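Hypothetical protein (Parabacteroides merdae, PDB 4OO3) is a putative oxidoreductase of unknown substrate that probably binds a nicotinamide adenine dinucleotide cofactor through its Rossmann-fold domain. Local coordinates at residues G76-Y79 with L80-L84; A95-N98 with G99-T102. All blocks are in the same frame, centred on the assembly; numbering follows the deposited sequence.

How the contacts relate
Two successive strand-to-helix junctions of one Rossmann domain are compared here, and they solve the same problem differently. Contact 1 starts helix 79-86 at the surface, its centre about 28 Å from that of the chain; contact 2 starts helix 98-110 in a largely buried place, its centre about 14 Å from it. At the surface the N-cap aspartate turns to its charged and hydroxyl-bearing neighbours, and a water meets a helix N-H instead. In the interior an N-cap asparagine takes the helix N-H groups itself, and a buried lysine is surrounded by polar partners. The two helices pack together, and the contacts touch where Tyr79 OH lies 3.6 Å from Lys100 CE.

Contact 1. Residues G76-Y79 with L80-L84; sequences GDDY and LEKML
Lys82 N donates to Asp78 O over 2.9 Å and so closes the first turn of helix 79-86. This is the start of the crossover helix that leads from edge strand 70-75 to strand 91-94 of the Rossmann sheet. One residue on, Met83, present as selenomethionine, repeats the bond from its N to Tyr79 O at 3.0 Å. The chain enters the helix through a type I turn from Gly76 to Tyr79, closed by a weak bond from Tyr79 N to Gly76 O.

Asp78 holds the N-cap position, yet its carboxylate caps nothing. With CG lodged between the backbone N and the carbonyl carbon (chi1 61°), the carboxylate divides its partners: OD1 is hydrogen-bonded to Tyr74 OH, and OD2 forms a long salt bridge with Lys82 NZ, 3.9 Å away. Lys82 CG also lies beside OD2, and bends further out in the chain turn its NZ back towards the carboxylate. Glu81 OE2 stands 4.3 Å from Asp78 OD2, a like-charge neighbour whose repulsion the lysine's positive charge probably offsets.

Leu80 N is met by a water, which accepts from it at 3.0 Å and donates to Asp77 O. Tyr79 roofs this bridge: the water oxygen sits under one face of its ring, 3.2 Å from the ring plane and over the centre. Gly76 O lies in plane at the ring edge. The hydroxyl reaches on to Tyr104 of helix 98-110. With an alanine in place of Tyr79, the Tyr104 hydroxyl would probably lose its mate and the water bridge the ring that covers it. Leu80 runs obliquely past the same ring, with its CB 4.1 Å from Tyr79 CD1.

Contact 2. Residues A95-N98 with G99-T102; sequences AGNN and GKKT
Gly99 N meets Asn97 OD1 at 3.1 Å in a weak, bent bond (128°), the first of two capping bonds made by Asn97, the N-cap residue of helix 98-110, which follows strand 91-94 of the Rossmann fold. Lys100 supplies the second: its N-H points at the same OD1 more squarely (161°), over 3.3 Å, though tilted out of the carbonyl plane. Asn97 can serve both because its CG is swung away from its own N (chi1 -164°) and back over the helix start; its ND2 is held by Gln211. The Lys100 chain then crosses the amide, CD lying 3.8 Å from Asn97 CG.

Lys101 runs back beside Asn98, both side chains pointing the same way, and presses CE to a short 3.1 Å from Asn98 OD1. Its ammonium is well supplied, bonding Gln94 OE1, Ser117 OG and a water that also accepts from Gly96 N and donates to Asn98 OD1. ND2 of that asparagine goes to Gln212 O, which fixes the amide's rotation. At Thr102, whose hydroxyl also bonds Met121 O, a second water lies 2.7 Å from OG1 and 2.8 Å from Asn98 O.

Contact 1. Residues G76-Y79 with L80-L84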
ATOM      1  N   GLY A  76      12.161  21.901 -14.752  1.00 35.94           N
ATOM      2  CA  GLY A  76      12.588  23.211 -14.279  1.00 38.06           C
ATOM      3  C   GLY A  76      12.233  23.384 -12.812  1.00 37.69           C
ATOM      4  O   GLY A  76      11.419  22.633 -12.278  1.00 35.83           O
ATOM      5  N   ASP A  77      12.849  24.362 -12.158  1.00 40.23           N
ATOM      6  CA  ASP A  77      12.537  24.672 -10.755  1.00 46.18           C
ATOM      7  C   ASP A  77      11.056  25.001 -10.550  1.00 41.91           C
ATOM      8  O   ASP A  77      10.488  24.704  -9.502  1.00 46.18           O
ATOM      9  CB  ASP A  77      13.369  25.862 -10.263  1.00 54.89           C
ATOM     10  CG  ASP A  77      14.854  25.560 -10.204  1.00 62.77           C
ATOM     11  OD1 ASP A  77      15.240  24.471  -9.722  1.00 61.96           O
ATOM     12  OD2 ASP A  77      15.640  26.435 -10.629  1.00 77.33           O
ATOM     13  N   ASP A  78      10.439  25.607 -11.558  1.00 37.94           N
ATOM     14  CA  ASP A  78       9.051  26.047 -11.475  1.00 36.58           C
ATOM     15  C   ASP A  78       8.060  25.014 -12.015  1.00 35.14           C
ATOM     16  O   ASP A  78       6.993  25.387 -12.514  1.00 34.88           O
ATOM     17  CB  ASP A  78       8.888  27.363 -12.247  1.00 37.63           C
ATOM     18  CG  ASP A  78       9.222  27.227 -13.738  1.00 37.58           C
ATOM     19  OD1 ASP A  78       9.828  26.211 -14.147  1.00 38.30           O
ATOM     20  OD2 ASP A  78       8.888  28.152 -14.499  1.00 38.83           O
ATOM     21  N   TYR A  79       8.406  23.729 -11.920  1.00 33.78           N
ATOM     22  CA  TYR A  79       7.575  22.652 -12.485  1.00 32.78           C
ATOM     23  C   TYR A  79       6.118  22.694 -11.993  1.00 32.98           C
ATOM     24  O   TYR A  79       5.195  22.574 -12.804  1.00 32.49           O
ATOM     25  CB  TYR A  79       8.200  21.261 -12.232  1.00 33.07           C
ATOM     26  CG  TYR A  79       8.378  20.902 -10.766  1.00 32.82           C
ATOM     27  CD1 TYR A  79       7.370  20.245 -10.062  1.00 31.83           C
ATOM     28  CD2 TYR A  79       9.549  21.227 -10.087  1.00 34.52           C
ATOM     29  CE1 TYR A  79       7.524  19.930  -8.728  1.00 32.71           C
ATOM     30  CE2 TYR A  79       9.712  20.918  -8.751  1.00 34.71           C
ATOM     31  CZ  TYR A  79       8.700  20.269  -8.080  1.00 34.04           C
ATOM     32  OH  TYR A  79       8.867  19.969  -6.760  1.00 35.05           O
ATOM     33  N   LEU A  80       5.915  22.894 -10.685  1.00 32.64           N
ATOM     34  CA  LEU A  80       4.565  22.905 -10.104  1.00 33.31           C
ATOM     35  C   LEU A  80       3.785  24.115 -10.583  1.00 35.14           C
ATOM     36  O   LEU A  80       2.637  24.004 -10.995  1.00 34.61           O
ATOM     37  CB  LEU A  80       4.615  22.911  -8.572  1.00 33.79           C
ATOM     38  CG  LEU A  80       3.259  22.879  -7.858  1.00 33.49           C
ATOM     39  CD1 LEU A  80       2.544  21.557  -8.086  1.00 33.08           C
ATOM     40  CD2 LEU A  80       3.434  23.139  -6.375  1.00 33.56           C
ATOM     41  N   GLU A  81       4.426  25.271 -10.497  1.00 38.21           N
ATOM     42  CA  GLU A  81       3.878  26.525 -10.991  1.00 41.06           C
ATOM     43  C   GLU A  81       3.438  26.410 -12.464  1.00 39.79           C
ATOM     44  O   GLU A  81       2.355  26.888 -12.822  1.00 38.19           O
ATOM     45  CB  GLU A  81       4.929  27.623 -10.775  1.00 45.56           C
ATOM     46  CG  GLU A  81       4.613  29.009 -11.302  1.00 50.61           C
ATOM     47  CD  GLU A  81       5.741  29.986 -11.008  1.00 55.37           C
ATOM     48  OE1 GLU A  81       6.053  30.184  -9.815  1.00 62.95           O
ATOM     49  OE2 GLU A  81       6.319  30.552 -11.960  1.00 55.00           O
ATOM     50  N   LYS A  82       4.255  25.755 -13.297  1.00 38.92           N
ATOM     51  CA  LYS A  82       3.933  25.560 -14.729  1.00 38.81           C
ATOM     52  C   LYS A  82       2.760  24.610 -14.942  1.00 35.23           C
ATOM     53  O   LYS A  82       1.893  24.862 -15.772  1.00 36.01           O
ATOM     54  CB  LYS A  82       5.149  25.046 -15.523  1.00 41.45           C
ATOM     55  CG  LYS A  82       6.049  26.142 -16.066  1.00 46.77           C
ATOM     56  CD  LYS A  82       5.428  26.846 -17.265  1.00 51.72           C
ATOM     57  CE  LYS A  82       6.156  28.140 -17.598  1.00 59.07           C
ATOM     58  NZ  LYS A  82       7.534  27.897 -18.115  1.00 64.56           N
HETATM   59  N   MSE A  83       2.743  23.513 -14.200  1.00 33.95           N
HETATM   60  CA  MSE A  83       1.651  22.546 -14.285  1.00 34.88           C
HETATM   61  C   MSE A  83       0.327  23.195 -13.984  1.00 35.59           C
HETATM   62  O   MSE A  83      -0.645  23.025 -14.721  1.00 33.24           O
HETATM   63  CB  MSE A  83       1.891  21.416 -13.292  1.00 35.45           C
HETATM   64  CG  MSE A  83       0.982  20.230 -13.583  1.00 37.60           C
HETATM   65 SE   MSE A  83      -0.505  20.231 -12.296  0.75 41.48          SE
HETATM   66  CE  MSE A  83       0.431  18.997 -11.104  1.00 35.62           C
ATOM     67  N   LEU A  84       0.282  23.957 -12.897  1.00 36.65           N
ATOM     68  CA  LEU A  84      -0.952  24.598 -12.469  1.00 38.04           C
ATOM     69  C   LEU A  84      -1.381  25.656 -13.469  1.00 39.22           C
ATOM     70  O   LEU A  84      -2.571  25.820 -13.711  1.00 42.25           O
ATOM     71  CB  LEU A  84      -0.785  25.208 -11.073  1.00 39.07           C
ATOM     72  CG  LEU A  84      -0.568  24.181  -9.959  1.00 37.86           C
ATOM     73  CD1 LEU A  84      -0.110  24.849  -8.673  1.00 40.15           C
ATOM     74  CD2 LEU A  84      -1.832  23.373  -9.723  1.00 38.25           C
TER
HETATM   75  O   HOH W   1       7.833  23.574  -8.456  1.00 28.92           O

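Contact 2. Residues A95-N98 with G99-T102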
ATOM      1  N   ALA A  95       3.596   9.825  -7.371  1.00 27.31           N
ATOM      2  CA  ALA A  95       4.366   8.768  -6.724  1.00 29.50           C
ATOM      3  C   ALA A  95       5.834   9.165  -6.669  1.00 31.12           C
ATOM      4  O   ALA A  95       6.500   9.253  -7.699  1.00 31.06           O
ATOM      5  CB  ALA A  95       4.211   7.442  -7.455  1.00 29.05           C
ATOM      6  N   GLY A  96       6.324   9.403  -5.456  1.00 31.65           N
ATOM      7  CA  GLY A  96       7.714   9.743  -5.245  1.00 31.70           C
ATOM      8  C   GLY A  96       7.949  10.346  -3.882  1.00 31.65           C
ATOM      9  O   GLY A  96       7.721   9.701  -2.855  1.00 29.98           O
ATOM     10  N   ASN A  97       8.402  11.591  -3.875  1.00 34.25           N
ATOM     11  CA  ASN A  97       8.750  12.265  -2.640  1.00 35.26           C
ATOM     12  C   ASN A  97       7.525  12.536  -1.765  1.00 36.90           C
ATOM     13  O   ASN A  97       6.701  13.386  -2.082  1.00 39.96           O
ATOM     14  CB  ASN A  97       9.495  13.560  -2.938  1.00 36.25           C
ATOM     15  CG  ASN A  97      10.198  14.104  -1.725  1.00 35.60           C
ATOM     16  OD1 ASN A  97       9.561  14.428  -0.727  1.00 36.91           O
ATOM     17  ND2 ASN A  97      11.520  14.176  -1.790  1.00 37.42           N
ATOM     18  N   ASN A  98       7.436  11.817  -0.651  1.00 36.14           N
ATOM     19  CA  ASN A  98       6.259  11.851   0.214  1.00 35.34           C
ATOM     20  C   ASN A  98       6.196  13.070   1.121  1.00 35.34           C
ATOM     21  O   ASN A  98       5.135  13.397   1.643  1.00 39.08           O
ATOM     22  CB  ASN A  98       6.185  10.571   1.054  1.00 33.98           C
ATOM     23  CG  ASN A  98       6.015   9.326   0.201  1.00 32.15           C
ATOM     24  OD1 ASN A  98       5.305   9.344  -0.793  1.00 34.82           O
ATOM     25  ND2 ASN A  98       6.663   8.240   0.591  1.00 32.16           N
ATOM     26  N   GLY A  99       7.325  13.740   1.317  1.00 36.16           N
ATOM     27  CA  GLY A  99       7.353  14.973   2.105  1.00 37.35           C
ATOM     28  C   GLY A  99       6.656  16.110   1.378  1.00 36.90           C
ATOM     29  O   GLY A  99       5.910  16.877   1.979  1.00 37.05           O
ATOM     30  N   LYS A 100       6.902  16.187   0.072  1.00 36.34           N
ATOM     31  CA  LYS A 100       6.258  17.152  -0.815  1.00 38.39           C
ATOM     32  C   LYS A 100       4.816  16.789  -1.235  1.00 35.34           C
ATOM     33  O   LYS A 100       4.072  17.646  -1.695  1.00 36.26           O
ATOM     34  CB  LYS A 100       7.097  17.284  -2.088  1.00 42.15           C
ATOM     35  CG  LYS A 100       8.485  17.875  -1.905  1.00 44.91           C
ATOM     36  CD  LYS A 100       9.364  17.556  -3.110  1.00 49.41           C
ATOM     37  CE  LYS A 100      10.119  18.767  -3.628  1.00 55.82           C
ATOM     38  NZ  LYS A 100      11.328  19.052  -2.813  1.00 59.20           N
ATOM     39  N   LYS A 101       4.430  15.528  -1.076  1.00 34.03           N
ATOM     40  CA  LYS A 101       3.238  14.993  -1.735  1.00 32.71           C
ATOM     41  C   LYS A 101       1.935  15.699  -1.379  1.00 32.56           C
ATOM     42  O   LYS A 101       1.144  16.018  -2.262  1.00 31.26           O
ATOM     43  CB  LYS A 101       3.091  13.509  -1.414  1.00 32.13           C
ATOM     44  CG  LYS A 101       1.885  12.841  -2.054  1.00 34.21           C
ATOM     45  CD  LYS A 101       1.665  11.443  -1.489  1.00 34.54           C
ATOM     46  CE  LYS A 101       2.705  10.448  -1.966  1.00 34.40           C
ATOM     47  NZ  LYS A 101       2.505  10.075  -3.391  1.00 39.66           N
ATOM     48  N   THR A 102       1.693  15.909  -0.091  1.00 30.59           N
ATOM     49  CA  THR A 102       0.383  16.371   0.354  1.00 30.81           C
ATOM     50  C   THR A 102       0.096  17.790  -0.159  1.00 32.77           C
ATOM     51  O   THR A 102      -1.019  18.086  -0.611  1.00 31.57           O
ATOM     52  CB  THR A 102       0.237  16.282   1.892  1.00 31.13           C
ATOM     53  OG1 THR A 102       0.874  15.086   2.372  1.00 30.19           O
ATOM     54  CG2 THR A 102      -1.232  16.254   2.287  1.00 31.25           C
TER
HETATM   55  O   HOH W   2       4.573   8.172  -3.252  1.00 29.13           O
HETATM   56  O   HOH W   3       3.372  14.878   3.235  1.00 52.61           O